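Long-range contact in gdp-l-fucose synthetase (Naegleria fowleri, PDB 6AQZ), which binds NADP and probably makes GDP-L-fucose by epimerising and reducing a GDP-4-keto-6-deoxymannose intermediate: residues V81-A86 against N107-I112. Sequence-based numbering, arbitrary orientation.
Sequences VIHLAA and NMNNNI. With NAP (NADP nicotinamide-adenine-dinucleotide phosphate), chain G.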
# COMPACT_ATOMS: atom_id res chain seq x y z
N VAL A 81 9.90 -21.23 -0.91
CA VAL A 81 10.12 -20.21 0.09
C VAL A 81 8.86 -20.12 0.95
O VAL A 81 7.74 -20.00 0.42
CB VAL A 81 10.48 -18.85 -0.55
CG1 VAL A 81 10.40 -17.70 0.48
CG2 VAL A 81 11.87 -18.92 -1.12
N ILE A 82 9.03 -20.19 2.26
CA ILE A 82 7.97 -19.86 3.21
C ILE A 82 8.38 -18.55 3.86
O ILE A 82 9.38 -18.50 4.59
CB ILE A 82 7.76 -20.95 4.26
CG1 ILE A 82 7.43 -22.29 3.60
CG2 ILE A 82 6.63 -20.55 5.22
CD1 ILE A 82 7.18 -23.39 4.60
N HIS A 83 7.63 -17.48 3.59
CA HIS A 83 7.99 -16.12 4.00
C HIS A 83 7.19 -15.77 5.25
O HIS A 83 6.03 -15.36 5.16
CB HIS A 83 7.72 -15.15 2.85
CG HIS A 83 7.85 -13.71 3.22
ND1 HIS A 83 8.84 -13.24 4.06
CD2 HIS A 83 7.14 -12.62 2.83
CE1 HIS A 83 8.72 -11.93 4.20
NE2 HIS A 83 7.70 -11.53 3.45
N LEU A 84 7.80 -15.96 6.43
CA LEU A 84 7.17 -15.63 7.69
C LEU A 84 7.74 -14.38 8.34
O LEU A 84 7.11 -13.83 9.25
CB LEU A 84 7.29 -16.81 8.68
CG LEU A 84 6.82 -18.20 8.19
CD1 LEU A 84 7.10 -19.25 9.27
CD2 LEU A 84 5.36 -18.27 7.79
N ALA A 85 8.90 -13.91 7.91
CA ALA A 85 9.50 -12.76 8.57
C ALA A 85 8.60 -11.54 8.43
O ALA A 85 7.98 -11.32 7.37
CB ALA A 85 10.88 -12.46 7.97
N ALA A 86 8.51 -10.77 9.51
CA ALA A 86 7.78 -9.51 9.53
C ALA A 86 8.32 -8.68 10.68
O ALA A 86 8.86 -9.21 11.65
CB ALA A 86 6.28 -9.72 9.71
N ASN A 107 9.54 -2.86 2.78
CA ASN A 107 10.88 -3.12 2.23
C ASN A 107 11.21 -4.61 2.28
O ASN A 107 11.63 -5.20 1.28
CB ASN A 107 11.91 -2.32 3.01
CG ASN A 107 11.91 -0.86 2.61
OD1 ASN A 107 11.62 -0.53 1.46
ND2 ASN A 107 12.20 0.03 3.55
N MET A 108 10.99 -5.22 3.43
CA MET A 108 11.22 -6.65 3.58
C MET A 108 10.36 -7.46 2.61
O MET A 108 10.85 -8.39 1.95
CB MET A 108 11.01 -7.00 5.06
CG MET A 108 10.75 -8.41 5.46
SD MET A 108 10.94 -8.74 7.24
CE MET A 108 10.66 -7.22 8.16
N ASN A 109 9.09 -7.10 2.48
CA ASN A 109 8.21 -7.84 1.57
C ASN A 109 8.61 -7.66 0.11
O ASN A 109 8.69 -8.64 -0.64
CB ASN A 109 6.76 -7.46 1.82
CG ASN A 109 6.27 -7.98 3.14
OD1 ASN A 109 6.78 -8.98 3.63
ND2 ASN A 109 5.28 -7.32 3.73
N ASN A 110 8.88 -6.43 -0.31
CA ASN A 110 9.33 -6.21 -1.68
C ASN A 110 10.61 -6.99 -1.97
O ASN A 110 10.72 -7.65 -3.02
CB ASN A 110 9.50 -4.70 -1.95
CG ASN A 110 8.15 -3.95 -1.99
OD1 ASN A 110 7.08 -4.57 -2.10
ND2 ASN A 110 8.20 -2.62 -1.84
N ASN A 111 11.58 -6.96 -1.05
CA ASN A 111 12.84 -7.65 -1.31
C ASN A 111 12.64 -9.15 -1.46
O ASN A 111 13.16 -9.77 -2.40
CB ASN A 111 13.85 -7.35 -0.21
CG ASN A 111 14.24 -5.90 -0.17
OD1 ASN A 111 14.01 -5.15 -1.14
ND2 ASN A 111 14.80 -5.47 0.97
N ILE A 112 11.88 -9.77 -0.54
CA ILE A 112 11.77 -11.23 -0.50
C ILE A 112 11.04 -11.76 -1.73
O ILE A 112 11.52 -12.69 -2.40
CB ILE A 112 11.10 -11.69 0.81
CG1 ILE A 112 12.01 -11.43 2.00
CG2 ILE A 112 10.84 -13.19 0.79
CD1 ILE A 112 13.21 -12.33 2.01
PA NAP G . 7.74 -13.71 15.70
O1A NAP G . 7.82 -12.31 16.25
O2A NAP G . 7.52 -14.89 16.60
O5B NAP G . 9.07 -14.06 14.78
C5B NAP G . 9.06 -13.18 13.71
C4B NAP G . 10.26 -13.57 12.81
O4B NAP G . 10.62 -12.50 11.91
C3B NAP G . 11.53 -13.96 13.67
O3B NAP G . 12.22 -15.02 13.06
C2B NAP G . 12.42 -12.73 13.48
O2B NAP G . 13.73 -13.00 13.46
C1B NAP G . 12.04 -12.41 11.97
N9A NAP G . 12.46 -11.07 11.57
C8A NAP G . 11.94 -9.87 12.00
N7A NAP G . 12.54 -8.80 11.44
C5A NAP G . 13.51 -9.35 10.62
C6A NAP G . 14.46 -8.76 9.79
N6A NAP G . 14.53 -7.37 9.67
N1A NAP G . 15.31 -9.51 9.04
C2A NAP G . 15.16 -10.86 9.21
N3A NAP G . 14.31 -11.57 9.98
C4A NAP G . 13.47 -10.77 10.68
O3 NAP G . 6.46 -13.50 14.65
PN NAP G . 5.56 -14.81 14.48
O1N NAP G . 6.31 -16.01 14.08
O2N NAP G . 4.39 -14.85 15.45
O5D NAP G . 4.67 -14.47 13.02
C5D NAP G . 5.41 -14.64 11.88
C4D NAP G . 4.43 -14.39 10.76
O4D NAP G . 3.14 -14.85 11.20
C3D NAP G . 4.30 -12.81 10.56
O3D NAP G . 4.24 -12.52 9.20
C2D NAP G . 2.98 -12.48 11.28
O2D NAP G . 2.25 -11.47 10.69
C1D NAP G . 2.19 -13.80 11.06
N1N NAP G . 1.08 -13.91 12.05
C2N NAP G . 1.30 -14.20 13.40
C3N NAP G . 0.25 -14.25 14.29
C7N NAP G . 0.51 -14.55 15.73
O7N NAP G . -0.39 -14.52 16.59
N7N NAP G . 1.81 -14.86 16.14
C4N NAP G . -1.15 -14.01 13.87
C5N NAP G . -1.29 -13.70 12.41
C6N NAP G . -0.24 -13.67 11.59
P2B NAP G . 14.62 -12.95 15.09
O1X NAP G . 13.99 -14.14 15.74
O2X NAP G . 16.06 -13.11 14.59
O3X NAP G . 14.20 -11.60 15.57
O HOH W 1 6.01 -10.14 6.09
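H83, at the end of strand 80-83, meets helix 98-118 within a Rossmann-type beta-alpha-beta unit, a worked example of helix-on-sheet packing built round one imidazole. Residues 107-112 of the helix run nearly antiparallel to strand residues 81-83. The H83 side chain, CG anti to the backbone N (chi1 171°), spans the gap. Packing is tight at its ring: the I112 methyl CG2 sits over one face, 4.0 Å from the ring centroid, in a CH-pi contact. At the edge, H83 NE2 donates to N109 OD1 at 2.7 Å, nearly straight (165°) and in the carbonyl plane, with the amide turned 83° from the ring. T30 holds ND1, so both ring nitrogens are bonded and the ring's rotation is fixed.

Beyond the strand end, M108, bent at chi3, packs as closely, its SD 3.8 Å from A85 CB and its CE 3.7 Å from A86 C. The looser side is bridged by a water that donates to A85 O and N109 OD1. On that loop L84 O accepts a weak hydrogen bond from O3D of the NADP. N109 OD1 thus takes two donors, and T30 OG1, bonded to H83 ND1, also bonds A85 N, consistent with a neutral, NE2-protonated imidazole.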